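Pyrrolidone-carboxylate peptidase (Deinococcus radiodurans R1, PDB 5Z48) removes N-terminal pyroglutamyl (5-oxoprolyl) groups from peptides as a cysteine exopeptidase, generally sparing bonds in which the second residue is proline. Local coordinates at residues L82-D96 / I137-Y151. Residues are numbered along the deposited sequence; the frame is centred on the assembly and turned at random.
Sequences LERVGVGVMDFQIPD and ISNSAGLYVCNFVLY. With PCA (pyroglutamic acid), chain I.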
loop_
_atom_site.group_PDB
_atom_site.type_symbol
_atom_site.label_atom_id
_atom_site.label_comp_id
_atom_site.label_asym_id
_atom_site.label_seq_id
_atom_site.Cartn_x
_atom_site.Cartn_y
_atom_site.Cartn_z
ATOM N N LEU B 82 15.614 5.774 9.657
ATOM C CA LEU B 82 16.415 6.914 10.119
ATOM C C LEU B 82 16.080 8.124 9.257
ATOM O O LEU B 82 16.166 8.047 8.015
ATOM C CB LEU B 82 17.913 6.613 9.999
ATOM C CG LEU B 82 18.436 5.438 10.774
ATOM C CD1 LEU B 82 19.856 5.172 10.279
ATOM C CD2 LEU B 82 18.405 5.752 12.278
ATOM N N GLU B 83 15.717 9.257 9.899
ATOM C CA GLU B 83 15.343 10.467 9.163
ATOM C C GLU B 83 16.570 11.205 8.673
ATOM O O GLU B 83 17.476 11.540 9.456
ATOM C CB GLU B 83 14.492 11.403 10.048
ATOM C CG GLU B 83 13.169 10.753 10.433
ATOM C CD GLU B 83 12.281 10.366 9.262
ATOM O OE1 GLU B 83 12.514 10.831 8.107
ATOM O OE2 GLU B 83 11.354 9.531 9.505
ATOM N N ARG B 84 16.606 11.493 7.367
ATOM C CA ARG B 84 17.738 12.233 6.832
ATOM C C ARG B 84 17.671 13.703 7.150
ATOM O O ARG B 84 18.721 14.350 7.233
ATOM C CB ARG B 84 17.820 12.021 5.312
ATOM C CG ARG B 84 19.121 12.608 4.719
ATOM C CD ARG B 84 19.176 12.510 3.173
ATOM N NE ARG B 84 19.147 11.125 2.691
ATOM C CZ ARG B 84 20.232 10.388 2.450
ATOM N NH1 ARG B 84 21.458 10.863 2.734
ATOM N NH2 ARG B 84 20.095 9.167 1.912
ATOM N N VAL B 85 16.467 14.272 7.242
ATOM C CA VAL B 85 16.327 15.733 7.225
ATOM C C VAL B 85 15.150 16.163 8.094
ATOM O O VAL B 85 14.063 15.573 8.062
ATOM C CB VAL B 85 16.222 16.239 5.770
ATOM C CG1 VAL B 85 15.017 15.619 5.081
ATOM C CG2 VAL B 85 16.197 17.755 5.725
ATOM N N GLY B 86 15.388 17.216 8.872
ATOM C CA GLY B 86 14.325 17.900 9.602
ATOM C C GLY B 86 14.021 19.211 8.898
ATOM O O GLY B 86 14.914 20.015 8.661
ATOM N N VAL B 87 12.741 19.426 8.571
ATOM C CA VAL B 87 12.313 20.586 7.787
ATOM C C VAL B 87 11.674 21.623 8.709
ATOM O O VAL B 87 10.936 21.276 9.639
ATOM C CB VAL B 87 11.329 20.140 6.692
ATOM C CG1 VAL B 87 10.730 21.336 5.961
ATOM C CG2 VAL B 87 12.013 19.193 5.700
ATOM N N GLY B 88 11.978 22.894 8.459
ATOM C CA GLY B 88 11.559 23.993 9.342
ATOM C C GLY B 88 10.118 24.432 9.143
ATOM O O GLY B 88 9.837 25.636 9.067
ATOM N N VAL B 89 9.203 23.483 9.044
ATOM C CA VAL B 89 7.785 23.778 8.847
ATOM C C VAL B 89 6.951 22.872 9.752
ATOM O O VAL B 89 7.259 21.681 9.919
ATOM C CB VAL B 89 7.340 23.607 7.375
ATOM C CG1 VAL B 89 5.846 23.885 7.212
ATOM C CG2 VAL B 89 8.149 24.522 6.426
ATOM N N MET B 90 5.881 23.444 10.307
ATOM C CA MET B 90 4.846 22.722 11.048
ATOM C C MET B 90 3.583 22.671 10.192
ATOM O O MET B 90 2.983 23.716 9.902
ATOM C CB MET B 90 4.550 23.406 12.384
ATOM C CG MET B 90 5.806 23.587 13.208
ATOM S SD MET B 90 5.723 24.809 14.506
ATOM C CE MET B 90 4.733 24.031 15.776
ATOM N N ASP B 91 3.147 21.457 9.855
ATOM C CA ASP B 91 1.907 21.289 9.095
ATOM C C ASP B 91 1.278 19.988 9.553
ATOM O O ASP B 91 1.780 18.902 9.228
ATOM C CB ASP B 91 2.147 21.295 7.587
ATOM C CG ASP B 91 0.851 21.408 6.825
ATOM O OD1 ASP B 91 0.320 22.515 6.675
ATOM O OD2 ASP B 91 0.346 20.367 6.356
ATOM N N PHE B 92 0.210 20.101 10.350
ATOM C CA PHE B 92 -0.317 18.963 11.089
ATOM C C PHE B 92 -1.529 18.403 10.371
ATOM O O PHE B 92 -2.520 19.115 10.188
ATOM C CB PHE B 92 -0.711 19.360 12.514
ATOM C CG PHE B 92 0.452 19.658 13.448
ATOM C CD1 PHE B 92 1.777 19.784 13.000
ATOM C CD2 PHE B 92 0.191 19.794 14.815
ATOM C CE1 PHE B 92 2.820 20.055 13.896
ATOM C CE2 PHE B 92 1.196 20.066 15.721
ATOM C CZ PHE B 92 2.528 20.180 15.286
ATOM N N GLN B 93 -1.467 17.122 10.018
ATOM C CA GLN B 93 -2.614 16.446 9.423
ATOM C C GLN B 93 -3.640 16.023 10.462
ATOM O O GLN B 93 -4.812 15.857 10.112
ATOM C CB GLN B 93 -2.148 15.218 8.650
ATOM C CG GLN B 93 -1.115 15.585 7.588
ATOM C CD GLN B 93 -1.735 16.303 6.410
ATOM O OE1 GLN B 93 -2.826 15.956 5.951
ATOM N NE2 GLN B 93 -1.056 17.333 5.931
ATOM N N ILE B 94 -3.225 15.802 11.713
ATOM C CA ILE B 94 -4.096 15.540 12.861
ATOM C C ILE B 94 -3.681 16.498 13.966
ATOM O O ILE B 94 -2.548 17.004 13.967
ATOM C CB ILE B 94 -3.983 14.077 13.363
ATOM C CG1 ILE B 94 -2.505 13.721 13.628
ATOM C CG2 ILE B 94 -4.588 13.100 12.357
ATOM C CD1 ILE B 94 -2.344 12.414 14.436
ATOM N N PRO B 95 -4.574 16.780 14.913
ATOM C CA PRO B 95 -4.190 17.669 16.014
ATOM C C PRO B 95 -3.138 17.011 16.892
ATOM O O PRO B 95 -2.991 15.781 16.946
ATOM C CB PRO B 95 -5.497 17.915 16.784
ATOM C CG PRO B 95 -6.479 16.887 16.233
ATOM C CD PRO B 95 -6.022 16.483 14.887
ATOM N N ASP B 96 -2.382 17.868 17.575
ATOM C CA ASP B 96 -1.463 17.379 18.593
ATOM C C ASP B 96 -2.274 17.126 19.866
ATOM O O ASP B 96 -3.503 17.250 19.889
ATOM C CB ASP B 96 -0.295 18.361 18.766
ATOM C CG ASP B 96 -0.729 19.751 19.324
ATOM O OD1 ASP B 96 -1.773 19.864 20.037
ATOM O OD2 ASP B 96 0.032 20.742 19.103
ATOM N N ILE B 137 16.860 4.479 5.413
ATOM C CA ILE B 137 16.783 5.934 5.587
ATOM C C ILE B 137 15.444 6.416 5.009
ATOM O O ILE B 137 14.986 5.942 3.941
ATOM C CB ILE B 137 17.978 6.605 4.874
ATOM C CG1 ILE B 137 19.303 6.265 5.630
ATOM C CG2 ILE B 137 17.784 8.123 4.792
ATOM C CD1 ILE B 137 20.534 6.469 4.725
ATOM N N SER B 138 14.815 7.349 5.732
ATOM C CA SER B 138 13.625 8.069 5.291
ATOM C C SER B 138 14.016 9.500 4.980
ATOM O O SER B 138 14.787 10.109 5.727
ATOM C CB SER B 138 12.571 8.057 6.404
ATOM O OG SER B 138 11.548 9.030 6.201
ATOM N N ASN B 139 13.428 10.051 3.915
ATOM C CA ASN B 139 13.766 11.410 3.512
ATOM C C ASN B 139 12.661 12.408 3.821
ATOM O O ASN B 139 12.785 13.591 3.465
ATOM C CB ASN B 139 14.127 11.399 2.033
ATOM C CG ASN B 139 15.394 10.614 1.805
ATOM O OD1 ASN B 139 16.348 10.813 2.558
ATOM N ND2 ASN B 139 15.415 9.737 0.818
ATOM N N SER B 140 11.628 11.992 4.543
ATOM C CA SER B 140 10.706 12.927 5.192
ATOM C C SER B 140 10.223 12.348 6.511
ATOM O O SER B 140 9.746 11.203 6.545
ATOM C CB SER B 140 9.497 13.259 4.323
ATOM O OG SER B 140 8.541 14.018 5.105
ATOM N N ALA B 141 10.342 13.126 7.588
ATOM C CA ALA B 141 9.864 12.738 8.921
ATOM C C ALA B 141 8.414 13.154 9.154
ATOM O O ALA B 141 7.939 13.080 10.298
ATOM C CB ALA B 141 10.759 13.353 10.010
ATOM N N GLY B 142 7.707 13.574 8.099
ATOM C CA GLY B 142 6.457 14.310 8.261
ATOM C C GLY B 142 6.752 15.742 8.699
ATOM O O GLY B 142 7.894 16.140 8.778
ATOM N N LEU B 143 5.677 16.517 8.934
ATOM C CA LEU B 143 5.787 17.888 9.448
ATOM C C LEU B 143 5.023 18.030 10.775
ATOM O O LEU B 143 4.557 19.105 11.122
ATOM C CB LEU B 143 5.330 18.910 8.395
ATOM C CG LEU B 143 6.220 18.857 7.129
ATOM C CD1 LEU B 143 5.654 19.894 6.164
ATOM C CD2 LEU B 143 7.696 19.172 7.397
ATOM N N TYR B 144 4.915 16.916 11.533
ATOM C CA TYR B 144 4.236 16.875 12.819
ATOM C C TYR B 144 5.284 17.009 13.929
ATOM O O TYR B 144 6.308 17.650 13.721
ATOM C CB TYR B 144 3.414 15.584 12.884
ATOM C CG TYR B 144 2.362 15.373 13.986
ATOM C CD1 TYR B 144 1.359 16.304 14.298
ATOM C CD2 TYR B 144 2.339 14.164 14.652
ATOM C CE1 TYR B 144 0.382 16.027 15.267
ATOM C CE2 TYR B 144 1.369 13.878 15.623
ATOM C CZ TYR B 144 0.388 14.803 15.919
ATOM O OH TYR B 144 -0.569 14.497 16.866
ATOM N N VAL B 145 5.044 16.441 15.102
ATOM C CA VAL B 145 5.885 16.805 16.251
ATOM C C VAL B 145 7.254 16.118 16.186
ATOM O O VAL B 145 8.246 16.694 16.663
ATOM C CB VAL B 145 5.142 16.527 17.584
ATOM C CG1 VAL B 145 5.896 17.153 18.793
ATOM C CG2 VAL B 145 3.728 17.126 17.595
ATOM N N CYS B 146 7.366 14.911 15.586
ATOM C CA CYS B 146 8.681 14.273 15.451
ATOM C C CYS B 146 9.608 15.103 14.572
ATOM O O CYS B 146 10.756 15.361 14.925
ATOM C CB CYS B 146 8.536 12.867 14.853
ATOM S SG CYS B 146 7.690 11.708 16.015
ATOM N N ASN B 147 9.124 15.532 13.408
ATOM C CA ASN B 147 9.942 16.431 12.609
ATOM C C ASN B 147 10.311 17.691 13.373
ATOM O O ASN B 147 11.458 18.166 13.297
ATOM C CB ASN B 147 9.170 16.816 11.358
ATOM C CG ASN B 147 9.925 17.847 10.526
ATOM O OD1 ASN B 147 10.868 17.475 9.797
ATOM N ND2 ASN B 147 9.544 19.108 10.639
ATOM N N PHE B 148 9.344 18.267 14.100
ATOM C CA PHE B 148 9.604 19.489 14.861
ATOM C C PHE B 148 10.787 19.302 15.803
ATOM O O PHE B 148 11.665 20.174 15.852
ATOM C CB PHE B 148 8.348 19.918 15.621
ATOM C CG PHE B 148 8.590 21.036 16.592
ATOM C CD1 PHE B 148 8.994 20.759 17.910
ATOM C CD2 PHE B 148 8.481 22.345 16.163
ATOM C CE1 PHE B 148 9.258 21.798 18.800
ATOM C CE2 PHE B 148 8.737 23.399 17.064
ATOM C CZ PHE B 148 9.138 23.105 18.366
ATOM N N VAL B 149 10.840 18.182 16.558
ATOM C CA VAL B 149 11.917 18.070 17.552
ATOM C C VAL B 149 13.250 17.775 16.876
ATOM O O VAL B 149 14.313 18.180 17.389
ATOM C CB VAL B 149 11.601 17.055 18.674
ATOM C CG1 VAL B 149 10.415 17.503 19.551
ATOM C CG2 VAL B 149 11.394 15.612 18.160
ATOM N N LEU B 150 13.224 17.141 15.699
ATOM C CA LEU B 150 14.450 16.890 14.953
ATOM C C LEU B 150 15.055 18.206 14.506
ATOM O O LEU B 150 16.226 18.488 14.778
ATOM C CB LEU B 150 14.153 15.987 13.747
ATOM C CG LEU B 150 15.341 15.710 12.834
ATOM C CD1 LEU B 150 16.525 15.080 13.607
ATOM C CD2 LEU B 150 14.942 14.856 11.641
ATOM N N TYR B 151 14.234 19.060 13.867
ATOM C CA TYR B 151 14.696 20.390 13.484
ATOM C C TYR B 151 15.130 21.177 14.715
ATOM O O TYR B 151 16.187 21.831 14.711
ATOM C CB TYR B 151 13.584 21.122 12.714
ATOM C CG TYR B 151 13.990 22.487 12.227
ATOM C CD1 TYR B 151 13.958 23.603 13.066
ATOM C CD2 TYR B 151 14.411 22.680 10.908
ATOM C CE1 TYR B 151 14.373 24.859 12.627
ATOM C CE2 TYR B 151 14.798 23.932 10.432
ATOM C CZ TYR B 151 14.792 25.024 11.298
ATOM O OH TYR B 151 15.195 26.271 10.864
HETATM N N PCA I . 4.896 10.112 16.156
HETATM C CA PCA I . 4.361 11.401 15.731
HETATM C CB PCA I . 4.349 12.327 16.959
HETATM C CG PCA I . 4.748 11.494 18.179
HETATM C CD PCA I . 5.128 10.167 17.574
HETATM O OE PCA I . 5.574 9.242 18.262
HETATM C C PCA I . 5.162 11.936 14.528
HETATM O O PCA I . 5.343 13.141 14.323
HETATM O OXT PCA I . 5.705 11.131 13.719
HETATM O O HOH W 1 17.764 7.944 0.713
HETATM O O HOH W 2 11.285 15.876 7.579
HETATM O O HOH W 3 12.266 27.322 10.623
HETATM O O HOH W 4 7.293 20.087 12.290
#
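Tyr144, at the N-cap position of the helix that begins at Val145, meets Phe92 and Pro95 and shows how one aromatic side chain can join a loop remote in sequence to the pyroglutamate pocket. Its CG lies anti to the backbone N (chi1 -168°), which carries the ring across to residues 92-96. Tyr144 CB lies 3.4 Å from pyroglutamate O. One ring edge then follows the ligand, with CD2 near its O and CE2 near the ligand's own CB; on the other edge, Tyr144 CD1 sits 3.5 Å above the centre of the Phe92 ring, a T-shaped pair with planes at 78°. Farther out, CE1 approaches Ile94 O and CZ meets Ile94 CG1, and Tyr144 OH finally donates to Pro95 O over 2.7 Å, from above that carbonyl's plane. Cut back to alanine, this position would probably leave Pro95 O without its donor, uncover a face of Phe92 and open a gap beside the ligand.

Deeper along the helix, Asn147 reads the backbone of Val87 twice: OD1 accepts from Val87 N, and ND2 donates to Val87 O at 2.8 Å, both within the respective carbonyl planes. Gly88 CA packs over the face of Tyr151, whose hydroxyl reaches Pro112 O. At the far end, parallel strand pairing carries Arg84 N to Ser138 O at 2.8 Å, while Glu83 directs OE2 to His171 and Arg77. Cys146 N donates to pyroglutamate O at 3.0 Å. Together with His171, Glu83 and Cys146 are consistent with the Cys-His-Glu catalytic triad of the peptidase C15 family, the cysteine standing in the helix's first turn.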